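Local atomic coordinates of type III Pentaketide Synthase (Neurospora crassa, PDB entry 3EUO), a protein that probably catalyses acyl transfer in the building of pentaketides, as a fungal type III polyketide synthase of the chalcone/stilbene synthase family. Residues 6-11 against 93-98; 84-89 against 121-126; 104-109 against 133-138; 170-175 against 205-210. One frame throughout, in Å; residues are numbered along the deposited sequence.

Contact 1 (6-11 against 93-98); sequences TGLGVQ and MAEARL
Helix 70-96 ends here in a Schellman motif, and its last turn is pressed against strand 4-11 of the mixed sheet at the centre of this thiolase-type fold. R97 closes the helix with a positive phi of 57°, which lets L98 N bond back to M93 O. The tight part is where A96 meets T6 and G7. The alpha carbons of G7 and A96 are only 4.5 Å apart, and a beta carbon on G7 would stand 3.0 Å from A96 N, so a residue without a side chain suits this place. A96 is small for the same reason. Its CB rests 3.4 Å from T6 OG1, which sits in the crowded position between backbone N and carbonyl carbon, and its CA offers a C-H to T6 O at 3.4 Å. The solvent side belongs to E95, which is partly exposed and meets the strand through a long side chain rather than close backbone packing. The glutamate leaves the helix with CG anti to the backbone N (chi1 178°) and continues extended, so that its CG passes over G7 CA and its carboxylate reaches the next strand residue, alongside the L8 side chain. OE1 also lies 3.3 Å from L8 O, two acceptors close together; the salt bridge from R343 to OE1 would probably ease that repulsion. A long acidic side chain suits this border, where it can meet both a backbone N-H and an arginine. L8 N donates to the anti lone pair of E95 OE1 at 2.9 Å, with an N-H...O angle of 158°.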
loop_
_atom_site.group_PDB
_atom_site.type_symbol
_atom_site.label_atom_id
_atom_site.label_comp_id
_atom_site.label_asym_id
_atom_site.label_seq_id
_atom_site.Cartn_x
_atom_site.Cartn_y
_atom_site.Cartn_z
ATOM N N THR A 6 11.077 6.407 -19.394
ATOM C CA THR A 6 11.091 7.481 -20.394
ATOM C C THR A 6 11.259 8.873 -19.784
ATOM O O THR A 6 11.485 9.853 -20.499
ATOM C CB THR A 6 9.842 7.451 -21.270
ATOM O OG1 THR A 6 8.682 7.454 -20.435
ATOM C CG2 THR A 6 9.828 6.203 -22.142
ATOM N N GLY A 7 11.157 8.955 -18.462
ATOM C CA GLY A 7 11.446 10.201 -17.756
ATOM C C GLY A 7 11.762 9.933 -16.301
ATOM O O GLY A 7 11.317 8.929 -15.744
ATOM N N LEU A 8 12.545 10.824 -15.698
ATOM C CA LEU A 8 12.827 10.776 -14.265
ATOM C C LEU A 8 12.771 12.194 -13.734
ATOM O O LEU A 8 13.133 13.144 -14.440
ATOM C CB LEU A 8 14.215 10.181 -13.974
ATOM C CG LEU A 8 14.586 8.789 -14.487
ATOM C CD1 LEU A 8 15.257 8.864 -15.868
ATOM C CD2 LEU A 8 15.512 8.094 -13.489
ATOM N N GLY A 9 12.317 12.334 -12.494
ATOM C CA GLY A 9 12.291 13.620 -11.815
ATOM C C GLY A 9 12.579 13.458 -10.341
ATOM O O GLY A 9 12.192 12.458 -9.724
ATOM N N VAL A 10 13.260 14.448 -9.778
ATOM C CA VAL A 10 13.645 14.417 -8.377
ATOM C C VAL A 10 13.436 15.808 -7.813
ATOM O O VAL A 10 13.753 16.806 -8.465
ATOM C CB VAL A 10 15.125 13.994 -8.206
ATOM C CG1 VAL A 10 15.540 13.996 -6.728
ATOM C CG2 VAL A 10 15.369 12.618 -8.828
ATOM N N GLN A 11 12.883 15.875 -6.605
ATOM C CA GLN A 11 12.738 17.154 -5.926
ATOM C C GLN A 11 13.071 17.018 -4.451
ATOM O O GLN A 11 12.298 16.457 -3.668
ATOM C CB GLN A 11 11.333 17.743 -6.120
ATOM C CG GLN A 11 11.157 19.133 -5.512
ATOM C CD GLN A 11 11.975 20.202 -6.222
ATOM O OE1 GLN A 11 12.216 20.127 -7.428
ATOM N NE2 GLN A 11 12.403 21.208 -5.471
ATOM N N MET A 93 7.250 13.486 -16.003
ATOM C CA MET A 93 6.282 13.560 -17.108
ATOM C C MET A 93 6.793 14.461 -18.233
ATOM O O MET A 93 6.645 14.134 -19.409
ATOM C CB MET A 93 4.907 14.029 -16.612
ATOM C CG MET A 93 4.201 13.041 -15.668
ATOM S SD MET A 93 2.679 13.736 -14.917
ATOM C CE MET A 93 1.628 13.824 -16.364
ATOM N N ALA A 94 7.401 15.586 -17.865
ATOM C CA ALA A 94 7.943 16.537 -18.844
ATOM C C ALA A 94 9.035 15.912 -19.702
ATOM O O ALA A 94 9.053 16.091 -20.924
ATOM C CB ALA A 94 8.459 17.795 -18.142
ATOM N N GLU A 95 9.938 15.165 -19.069
ATOM C CA GLU A 95 11.002 14.488 -19.801
ATOM C C GLU A 95 10.426 13.421 -20.729
ATOM O O GLU A 95 10.935 13.217 -21.832
ATOM C CB GLU A 95 12.029 13.873 -18.853
ATOM C CG GLU A 95 13.143 13.112 -19.585
ATOM C CD GLU A 95 14.329 12.779 -18.705
ATOM O OE1 GLU A 95 14.127 12.394 -17.531
ATOM O OE2 GLU A 95 15.475 12.883 -19.201
ATOM N N ALA A 96 9.364 12.755 -20.279
ATOM C CA ALA A 96 8.722 11.682 -21.041
ATOM C C ALA A 96 7.814 12.236 -22.140
ATOM O O ALA A 96 7.314 11.485 -22.972
ATOM C CB ALA A 96 7.933 10.770 -20.113
ATOM N N ARG A 97 7.622 13.553 -22.128
ATOM C CA ARG A 97 6.733 14.252 -23.057
ATOM C C ARG A 97 5.300 13.721 -23.004
ATOM O O ARG A 97 4.660 13.460 -24.034
ATOM C CB ARG A 97 7.327 14.258 -24.469
ATOM C CG ARG A 97 8.422 15.292 -24.584
ATOM C CD ARG A 97 9.346 15.070 -25.761
ATOM N NE ARG A 97 10.267 16.202 -25.915
ATOM C CZ ARG A 97 11.303 16.472 -25.115
ATOM N NH1 ARG A 97 11.591 15.699 -24.063
ATOM N NH2 ARG A 97 12.058 17.533 -25.366
ATOM N N LEU A 98 4.817 13.571 -21.773
ATOM C CA LEU A 98 3.481 13.057 -21.508
ATOM C C LEU A 98 2.605 14.106 -20.837
ATOM O O LEU A 98 3.032 14.798 -19.914
ATOM C CB LEU A 98 3.544 11.795 -20.635
ATOM C CG LEU A 98 4.162 10.542 -21.271
ATOM C CD1 LEU A 98 4.321 9.447 -20.243
ATOM C CD2 LEU A 98 3.347 10.039 -22.464
#

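Contact 2 (84-89 against 121-126); sequences LAVEAS and HYVAKE
Two helices of the layer covering one face of the thiolase-type sheet cross here: the axes of 84-89 and 121-126 come within 9.3 Å at a crossing angle of -51°. At this usual helix spacing, alanine and valine side chains fill the interface, with V86 and V123 where the backbones lie nearest. V123 divides its methyls: CG2 turns onto A85 CB at 3.7 Å, while CG1 lies 4.1 Å from V86 CG2. V86 turns CG2 to both V123 and E126, and CG1 to E126 OE1. A methyl suits A85, which lies between V123 and the sheet residues L172 and L174. E126 approaches V86 differently, crossing it at about a right angle. At the exposed margin, it lays CB and its carboxylate against V86 CG2, OE1 closest at 3.6 Å: a van der Waals contact, not a polar bond. On the far side of helix 119-127, H121, Y122 and K125 pack on E238 of the second subunit. S89 turns OG beside its own backbone N (chi1 -63°), toward the preceding turn. An alanine here would probably loosen this turn a little, since it loses the OG bond to A85 O and the OG contact with V123 CG1. A85 O takes two donors, S89 N at 3.0 Å and S89 OG at 2.8 Å, the latter 28° out of the carbonyl plane.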
loop_
_atom_site.group_PDB
_atom_site.type_symbol
_atom_site.label_atom_id
_atom_site.label_comp_id
_atom_site.label_asym_id
_atom_site.label_seq_id
_atom_site.Cartn_x
_atom_site.Cartn_y
_atom_site.Cartn_z
ATOM N N LEU A 84 6.640 18.340 -3.120
ATOM C CA LEU A 84 7.862 17.737 -3.654
ATOM C C LEU A 84 7.484 16.634 -4.634
ATOM O O LEU A 84 8.069 16.515 -5.715
ATOM C CB LEU A 84 8.716 17.144 -2.521
ATOM C CG LEU A 84 9.144 18.049 -1.366
ATOM C CD1 LEU A 84 9.836 17.239 -0.271
ATOM C CD2 LEU A 84 10.038 19.176 -1.871
ATOM N N ALA A 85 6.493 15.837 -4.246
ATOM C CA ALA A 85 6.017 14.730 -5.073
ATOM C C ALA A 85 5.377 15.244 -6.363
ATOM O O ALA A 85 5.551 14.656 -7.435
ATOM C CB ALA A 85 5.034 13.881 -4.289
ATOM N N VAL A 86 4.645 16.348 -6.250
ATOM C CA VAL A 86 4.011 16.961 -7.411
ATOM C C VAL A 86 5.096 17.438 -8.386
ATOM O O VAL A 86 5.019 17.165 -9.581
ATOM C CB VAL A 86 3.040 18.106 -7.018
ATOM C CG1 VAL A 86 2.538 18.850 -8.253
ATOM C CG2 VAL A 86 1.846 17.558 -6.218
ATOM N N GLU A 87 6.119 18.111 -7.865
ATOM C CA GLU A 87 7.182 18.644 -8.732
ATOM C C GLU A 87 8.049 17.555 -9.379
ATOM O O GLU A 87 8.384 17.646 -10.566
ATOM C CB GLU A 87 8.028 19.671 -7.968
ATOM C CG GLU A 87 9.200 20.270 -8.758
ATOM C CD GLU A 87 8.774 21.100 -9.975
ATOM O OE1 GLU A 87 7.584 21.477 -10.092
ATOM O OE2 GLU A 87 9.648 21.380 -10.821
ATOM N N ALA A 88 8.397 16.520 -8.607
ATOM C CA ALA A 88 9.153 15.378 -9.129
ATOM C C ALA A 88 8.374 14.677 -10.246
ATOM O O ALA A 88 8.926 14.358 -11.297
ATOM C CB ALA A 88 9.475 14.392 -8.007
ATOM N N SER A 89 7.085 14.459 -10.007
ATOM C CA SER A 89 6.202 13.841 -10.990
ATOM C C SER A 89 6.084 14.693 -12.248
ATOM O O SER A 89 6.079 14.155 -13.359
ATOM C CB SER A 89 4.818 13.593 -10.386
ATOM O OG SER A 89 4.897 12.682 -9.295
ATOM N N HIS A 121 -3.499 10.265 -3.983
ATOM C CA HIS A 121 -4.699 10.945 -4.453
ATOM C C HIS A 121 -4.460 12.435 -4.687
ATOM O O HIS A 121 -4.787 12.973 -5.758
ATOM C CB HIS A 121 -5.852 10.781 -3.469
ATOM C CG HIS A 121 -7.061 11.574 -3.857
ATOM N ND1 HIS A 121 -7.295 12.852 -3.393
ATOM C CD2 HIS A 121 -8.065 11.294 -4.720
ATOM C CE1 HIS A 121 -8.406 13.315 -3.937
ATOM N NE2 HIS A 121 -8.896 12.386 -4.741
ATOM N N TYR A 122 -3.886 13.090 -3.683
ATOM C CA TYR A 122 -3.675 14.538 -3.705
ATOM C C TYR A 122 -2.644 14.923 -4.767
ATOM O O TYR A 122 -2.826 15.910 -5.494
ATOM C CB TYR A 122 -3.277 15.041 -2.314
ATOM C CG TYR A 122 -4.343 14.770 -1.273
ATOM C CD1 TYR A 122 -5.309 15.733 -0.967
ATOM C CD2 TYR A 122 -4.398 13.545 -0.607
ATOM C CE1 TYR A 122 -6.302 15.484 -0.012
ATOM C CE2 TYR A 122 -5.386 13.286 0.350
ATOM C CZ TYR A 122 -6.330 14.259 0.636
ATOM O OH TYR A 122 -7.304 13.997 1.581
ATOM N N VAL A 123 -1.591 14.117 -4.891
ATOM C CA VAL A 123 -0.588 14.338 -5.941
ATOM C C VAL A 123 -1.233 14.239 -7.328
ATOM O O VAL A 123 -1.082 15.141 -8.159
ATOM C CB VAL A 123 0.607 13.352 -5.840
ATOM C CG1 VAL A 123 1.585 13.567 -7.020
ATOM C CG2 VAL A 123 1.339 13.530 -4.520
ATOM N N ALA A 124 -1.965 13.149 -7.557
ATOM C CA ALA A 124 -2.668 12.920 -8.821
ATOM C C ALA A 124 -3.652 14.047 -9.168
ATOM O O ALA A 124 -3.744 14.455 -10.329
ATOM C CB ALA A 124 -3.381 11.584 -8.793
ATOM N N LYS A 125 -4.376 14.532 -8.157
ATOM C CA LYS A 125 -5.322 15.647 -8.317
ATOM C C LYS A 125 -4.606 16.932 -8.731
ATOM O O LYS A 125 -5.051 17.637 -9.641
ATOM C CB LYS A 125 -6.104 15.877 -7.015
ATOM C CG LYS A 125 -7.144 17.009 -7.069
ATOM C CD LYS A 125 -7.632 17.357 -5.665
ATOM C CE LYS A 125 -8.696 18.461 -5.654
ATOM N NZ LYS A 125 -8.120 19.832 -5.489
ATOM N N GLU A 126 -3.501 17.239 -8.054
ATOM C CA GLU A 126 -2.701 18.417 -8.385
ATOM C C GLU A 126 -2.109 18.344 -9.793
ATOM O O GLU A 126 -1.963 19.370 -10.465
ATOM C CB GLU A 126 -1.587 18.616 -7.364
ATOM C CG GLU A 126 -2.043 19.209 -6.045
ATOM C CD GLU A 126 -0.911 19.907 -5.308
ATOM O OE1 GLU A 126 -0.084 20.576 -5.972
ATOM O OE2 GLU A 126 -0.846 19.788 -4.065
#

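Contact 3 (104-109 against 133-138); sequences THMVST and LEKVLL
L133, just before the second strand begins, is the boldest bump of this contact. With CG anti to the backbone N, its two methyls spread over the neighbouring chain: CD1 lies 3.7 Å from H105 C, over the backbone, and CD2 lodges 4.0 Å from M106 CB and near M106 SD, the two side chains crossing obliquely. An alanine here would probably leave M106 less well packed, because both methyls that cover the H105 backbone and touch M106 would be gone. Beyond L133 the relief is gentler. On the face of V107 and V136 the two valines lie side by side, CG1 to CG1 at 4.1 Å, and L138 CD1 reaches V107 CG1 from the next step along. On the face of S108 and L137, the small serine leaves room for L137 CD1, which rests on S108 CB. These strands are the two ends of a beta-alpha-beta crossover through helix 119-127, and they run parallel in register, with axes 4.6 Å apart. S108 N gives the straightest of the strong bonds, 2.8 Å to V136 O, nearly along its C=O axis. At the start of the two strands, H105 and E134 lie alongside with their planes 28° apart. T104 OG1 and H105 ND1 are hydrogen-bonded at 2.7 Å, the hydroxyl at the ring edge and in its plane, which would help fix the ring's rotation. One water bridges T104 O and E134 OE2, donating to both. E134 OE1 turns to N155 and R151 of the second subunit, and the backbone of L137 hydrogen-bonds to that subunit.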
loop_
_atom_site.group_PDB
_atom_site.type_symbol
_atom_site.label_atom_id
_atom_site.label_comp_id
_atom_site.label_asym_id
_atom_site.label_seq_id
_atom_site.Cartn_x
_atom_site.Cartn_y
_atom_site.Cartn_z
ATOM N N THR A 104 -1.767 6.149 -17.264
ATOM C CA THR A 104 -2.742 5.068 -17.126
ATOM C C THR A 104 -2.787 4.451 -15.727
ATOM O O THR A 104 -3.831 3.959 -15.297
ATOM C CB THR A 104 -2.472 3.934 -18.135
ATOM O OG1 THR A 104 -1.160 3.399 -17.900
ATOM C CG2 THR A 104 -2.572 4.439 -19.576
ATOM N N HIS A 105 -1.641 4.447 -15.045
ATOM C CA HIS A 105 -1.537 3.900 -13.695
ATOM C C HIS A 105 -0.610 4.809 -12.897
ATOM O O HIS A 105 0.205 5.544 -13.468
ATOM C CB HIS A 105 -0.863 2.517 -13.664
ATOM C CG HIS A 105 -1.468 1.469 -14.550
ATOM N ND1 HIS A 105 -1.440 1.539 -15.927
ATOM C CD2 HIS A 105 -2.004 0.263 -14.249
ATOM C CE1 HIS A 105 -1.985 0.446 -16.434
ATOM N NE2 HIS A 105 -2.326 -0.351 -15.435
ATOM N N MET A 106 -0.705 4.713 -11.576
ATOM C CA MET A 106 0.218 5.369 -10.661
ATOM C C MET A 106 0.601 4.322 -9.618
ATOM O O MET A 106 -0.273 3.647 -9.077
ATOM C CB MET A 106 -0.466 6.577 -10.007
ATOM C CG MET A 106 0.406 7.437 -9.102
ATOM S SD MET A 106 -0.541 8.901 -8.557
ATOM C CE MET A 106 -0.058 10.127 -9.743
ATOM N N VAL A 107 1.897 4.137 -9.382
ATOM C CA VAL A 107 2.355 3.264 -8.286
ATOM C C VAL A 107 3.207 4.115 -7.359
ATOM O O VAL A 107 4.285 4.560 -7.751
ATOM C CB VAL A 107 3.170 2.034 -8.767
ATOM C CG1 VAL A 107 3.574 1.160 -7.576
ATOM C CG2 VAL A 107 2.370 1.202 -9.763
ATOM N N SER A 108 2.718 4.336 -6.142
ATOM C CA SER A 108 3.359 5.246 -5.193
ATOM C C SER A 108 3.788 4.510 -3.946
ATOM O O SER A 108 3.221 3.479 -3.602
ATOM C CB SER A 108 2.409 6.387 -4.796
ATOM O OG SER A 108 1.945 7.078 -5.945
ATOM N N THR A 109 4.779 5.057 -3.258
ATOM C CA THR A 109 5.210 4.466 -1.998
ATOM C C THR A 109 5.577 5.548 -0.989
ATOM O O THR A 109 5.980 6.655 -1.363
ATOM C CB THR A 109 6.363 3.453 -2.219
ATOM O OG1 THR A 109 6.613 2.713 -1.015
ATOM C CG2 THR A 109 7.630 4.138 -2.682
ATOM N N LEU A 133 -7.796 6.915 -13.381
ATOM C CA LEU A 133 -6.436 6.471 -13.094
ATOM C C LEU A 133 -6.457 5.274 -12.152
ATOM O O LEU A 133 -7.186 5.271 -11.154
ATOM C CB LEU A 133 -5.661 7.615 -12.438
ATOM C CG LEU A 133 -4.208 7.386 -12.021
ATOM C CD1 LEU A 133 -3.347 7.221 -13.264
ATOM C CD2 LEU A 133 -3.756 8.595 -11.222
ATOM N N GLU A 134 -5.675 4.249 -12.475
ATOM C CA GLU A 134 -5.552 3.105 -11.578
ATOM C C GLU A 134 -4.368 3.339 -10.642
ATOM O O GLU A 134 -3.216 3.435 -11.099
ATOM C CB GLU A 134 -5.385 1.799 -12.363
ATOM C CG GLU A 134 -6.582 1.424 -13.239
ATOM C CD GLU A 134 -6.474 0.032 -13.824
ATOM O OE1 GLU A 134 -6.478 -0.955 -13.048
ATOM O OE2 GLU A 134 -6.379 -0.080 -15.065
ATOM N N LYS A 135 -4.650 3.444 -9.342
ATOM C CA LYS A 135 -3.606 3.749 -8.366
ATOM C C LYS A 135 -3.289 2.557 -7.472
ATOM O O LYS A 135 -4.160 1.731 -7.166
ATOM C CB LYS A 135 -3.956 4.972 -7.502
ATOM C CG LYS A 135 -4.234 6.264 -8.262
ATOM C CD LYS A 135 -4.503 7.402 -7.293
ATOM C CE LYS A 135 -5.916 7.249 -6.678
ATOM N NZ LYS A 135 -6.121 8.257 -5.626
ATOM N N VAL A 136 -2.017 2.482 -7.093
ATOM C CA VAL A 136 -1.506 1.547 -6.105
ATOM C C VAL A 136 -0.631 2.360 -5.158
ATOM O O VAL A 136 0.384 2.945 -5.582
ATOM C CB VAL A 136 -0.647 0.433 -6.767
ATOM C CG1 VAL A 136 0.173 -0.334 -5.726
ATOM C CG2 VAL A 136 -1.522 -0.522 -7.571
ATOM N N LEU A 137 -1.032 2.408 -3.882
ATOM C CA LEU A 137 -0.201 3.012 -2.838
ATOM C C LEU A 137 0.366 1.911 -1.975
ATOM O O LEU A 137 -0.351 1.312 -1.175
ATOM C CB LEU A 137 -0.988 4.018 -1.978
ATOM C CG LEU A 137 -0.240 4.656 -0.790
ATOM C CD1 LEU A 137 1.022 5.405 -1.228
ATOM C CD2 LEU A 137 -1.161 5.562 0.021
ATOM N N LEU A 138 1.665 1.667 -2.126
ATOM C CA LEU A 138 2.340 0.611 -1.375
ATOM C C LEU A 138 2.597 1.002 0.069
ATOM O O LEU A 138 2.902 2.160 0.367
ATOM C CB LEU A 138 3.678 0.258 -2.037
ATOM C CG LEU A 138 3.597 -0.239 -3.473
ATOM C CD1 LEU A 138 5.000 -0.523 -3.992
ATOM C CD2 LEU A 138 2.739 -1.508 -3.574
HETATM O O HOH W 1 -5.571 2.095 -16.438
HETATM O O HOH W 2 -0.418 5.694 -6.412
#

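Contact 4 (170-175 against 205-210); sequences LVLALE and ASAVIL
Strands 168-175 and 204-211 lie antiparallel at the heart of the mixed sheet of the thiolase-type fold, and V171, A205 and L170 give up the most surface to the pairing. V171 is hydrogen-bonded twice to V208: V171 N donates to V208 O at 2.8 Å, nearly along the C=O axis, and V208 N returns a bond to V171 O. This pairing sets the two valines side by side and pointing the same way, with V171 CB 3.7 Å from V208 CG2. V208 presents CG2 from the crowded position between its backbone N and carbonyl carbon. Beta-branched residues suit this extended backbone, and helix 145-162 covers them, A149 and A153 touching V171 and L150 touching V208. S206, on the same face, sends its hydroxyl out of the pair to A333 O. The opposite face holds A205 and L170 and is covered by helix 70-96. A205 pairs with L174 at a CA-CA distance of 4.3 Å, so a mere methyl suits the spot: its CB sits 3.6 Å from A173 O and meets L174 CD1. A207 is likewise small, its CB 3.4 Å from V171 O. L170 needs length instead. With CG anti to the backbone N, it swings CD1 over to the other strand, obliquely across the I209 side chain, where this one methyl lies 3.9 Å from both A207 CB and I209 CD1.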
loop_
_atom_site.group_PDB
_atom_site.type_symbol
_atom_site.label_atom_id
_atom_site.label_comp_id
_atom_site.label_asym_id
_atom_site.label_seq_id
_atom_site.Cartn_x
_atom_site.Cartn_y
_atom_site.Cartn_z
ATOM N N LEU A 170 3.111 6.417 -13.739
ATOM C CA LEU A 170 3.835 7.296 -12.838
ATOM C C LEU A 170 4.244 6.481 -11.620
ATOM O O LEU A 170 3.382 6.039 -10.853
ATOM C CB LEU A 170 2.976 8.501 -12.416
ATOM C CG LEU A 170 3.596 9.471 -11.393
ATOM C CD1 LEU A 170 4.962 10.000 -11.845
ATOM C CD2 LEU A 170 2.668 10.628 -11.103
ATOM N N VAL A 171 5.551 6.298 -11.450
ATOM C CA VAL A 171 6.104 5.578 -10.295
ATOM C C VAL A 171 6.725 6.593 -9.342
ATOM O O VAL A 171 7.669 7.291 -9.705
ATOM C CB VAL A 171 7.172 4.544 -10.702
ATOM C CG1 VAL A 171 7.422 3.559 -9.548
ATOM C CG2 VAL A 171 6.753 3.787 -11.965
ATOM N N LEU A 172 6.210 6.658 -8.117
ATOM C CA LEU A 172 6.510 7.786 -7.237
ATOM C C LEU A 172 6.893 7.361 -5.821
ATOM O O LEU A 172 6.235 6.513 -5.230
ATOM C CB LEU A 172 5.302 8.744 -7.190
ATOM C CG LEU A 172 5.331 9.949 -6.228
ATOM C CD1 LEU A 172 6.359 10.986 -6.669
ATOM C CD2 LEU A 172 3.937 10.581 -6.097
ATOM N N ALA A 173 7.949 7.970 -5.288
ATOM C CA ALA A 173 8.320 7.785 -3.880
ATOM C C ALA A 173 8.438 9.131 -3.191
ATOM O O ALA A 173 9.051 10.063 -3.725
ATOM C CB ALA A 173 9.620 7.019 -3.764
ATOM N N LEU A 174 7.829 9.240 -2.017
ATOM C CA LEU A 174 7.955 10.441 -1.203
ATOM C C LEU A 174 8.200 10.033 0.240
ATOM O O LEU A 174 7.452 9.227 0.801
ATOM C CB LEU A 174 6.691 11.302 -1.328
ATOM C CG LEU A 174 6.455 12.432 -0.316
ATOM C CD1 LEU A 174 7.521 13.532 -0.407
ATOM C CD2 LEU A 174 5.064 13.022 -0.512
ATOM N N GLU A 175 9.242 10.601 0.843
ATOM C CA GLU A 175 9.534 10.336 2.249
ATOM C C GLU A 175 9.867 11.635 2.956
ATOM O O GLU A 175 10.628 12.451 2.435
ATOM C CB GLU A 175 10.688 9.334 2.420
ATOM C CG GLU A 175 10.499 7.992 1.695
ATOM C CD GLU A 175 9.465 7.064 2.329
ATOM O OE1 GLU A 175 8.789 7.437 3.319
ATOM O OE2 GLU A 175 9.325 5.932 1.817
ATOM N N ALA A 205 11.480 13.561 -2.727
ATOM C CA ALA A 205 10.525 12.869 -3.589
ATOM C C ALA A 205 11.191 12.623 -4.919
ATOM O O ALA A 205 11.969 13.447 -5.390
ATOM C CB ALA A 205 9.250 13.672 -3.764
ATOM N N SER A 206 10.898 11.475 -5.518
ATOM C CA SER A 206 11.458 11.143 -6.814
ATOM C C SER A 206 10.454 10.320 -7.589
ATOM O O SER A 206 9.640 9.612 -7.003
ATOM C CB SER A 206 12.761 10.373 -6.658
ATOM O OG SER A 206 12.557 9.185 -5.924
ATOM N N ALA A 207 10.512 10.424 -8.913
ATOM C CA ALA A 207 9.546 9.744 -9.767
ATOM C C ALA A 207 10.174 9.307 -11.074
ATOM O O ALA A 207 11.140 9.911 -11.542
ATOM C CB ALA A 207 8.347 10.653 -10.033
ATOM N N VAL A 208 9.635 8.226 -11.633
ATOM C CA VAL A 208 9.943 7.825 -12.999
ATOM C C VAL A 208 8.647 7.542 -13.749
ATOM O O VAL A 208 7.608 7.259 -13.143
ATOM C CB VAL A 208 10.898 6.593 -13.096
ATOM C CG1 VAL A 208 12.217 6.860 -12.353
ATOM C CG2 VAL A 208 10.228 5.316 -12.584
ATOM N N ILE A 209 8.711 7.646 -15.072
ATOM C CA ILE A 209 7.646 7.149 -15.922
ATOM C C ILE A 209 8.105 5.823 -16.502
ATOM O O ILE A 209 9.175 5.755 -17.114
ATOM C CB ILE A 209 7.327 8.114 -17.085
ATOM C CG1 ILE A 209 6.931 9.499 -16.540
ATOM C CG2 ILE A 209 6.265 7.491 -17.990
ATOM C CD1 ILE A 209 5.690 9.487 -15.618
ATOM N N LEU A 210 7.325 4.770 -16.260
ATOM C CA LEU A 210 7.569 3.478 -16.905
ATOM C C LEU A 210 6.520 3.260 -17.978
ATOM O O LEU A 210 5.315 3.271 -17.692
ATOM C CB LEU A 210 7.539 2.319 -15.905
ATOM C CG LEU A 210 8.048 0.966 -16.432
ATOM C CD1 LEU A 210 9.562 0.999 -16.718
ATOM C CD2 LEU A 210 7.723 -0.157 -15.453
#

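In the fold
All four contacts are buried, but the centre of contact 4 is deepest, about 9 Å from the chain's centre, against 16 to 17 Å for the others. Contacts 3 and 4 are strand pairings, one parallel and one antiparallel, joined because strands 105-109 and 168-175 are neighbours; G9 and Q11 of contact 1 bond to strand 204-211. Contacts 1 and 2 both use helix 70-96, the first at its end, the second about two turns earlier. Chemistry follows place: backbone bonds and methyls in contact 4, a similar ladder begun by polar residues and a water in contact 3, side-chain packing in contact 2, a single carboxylate bond in contact 1. Contacts 2 and 3 also meet the second subunit.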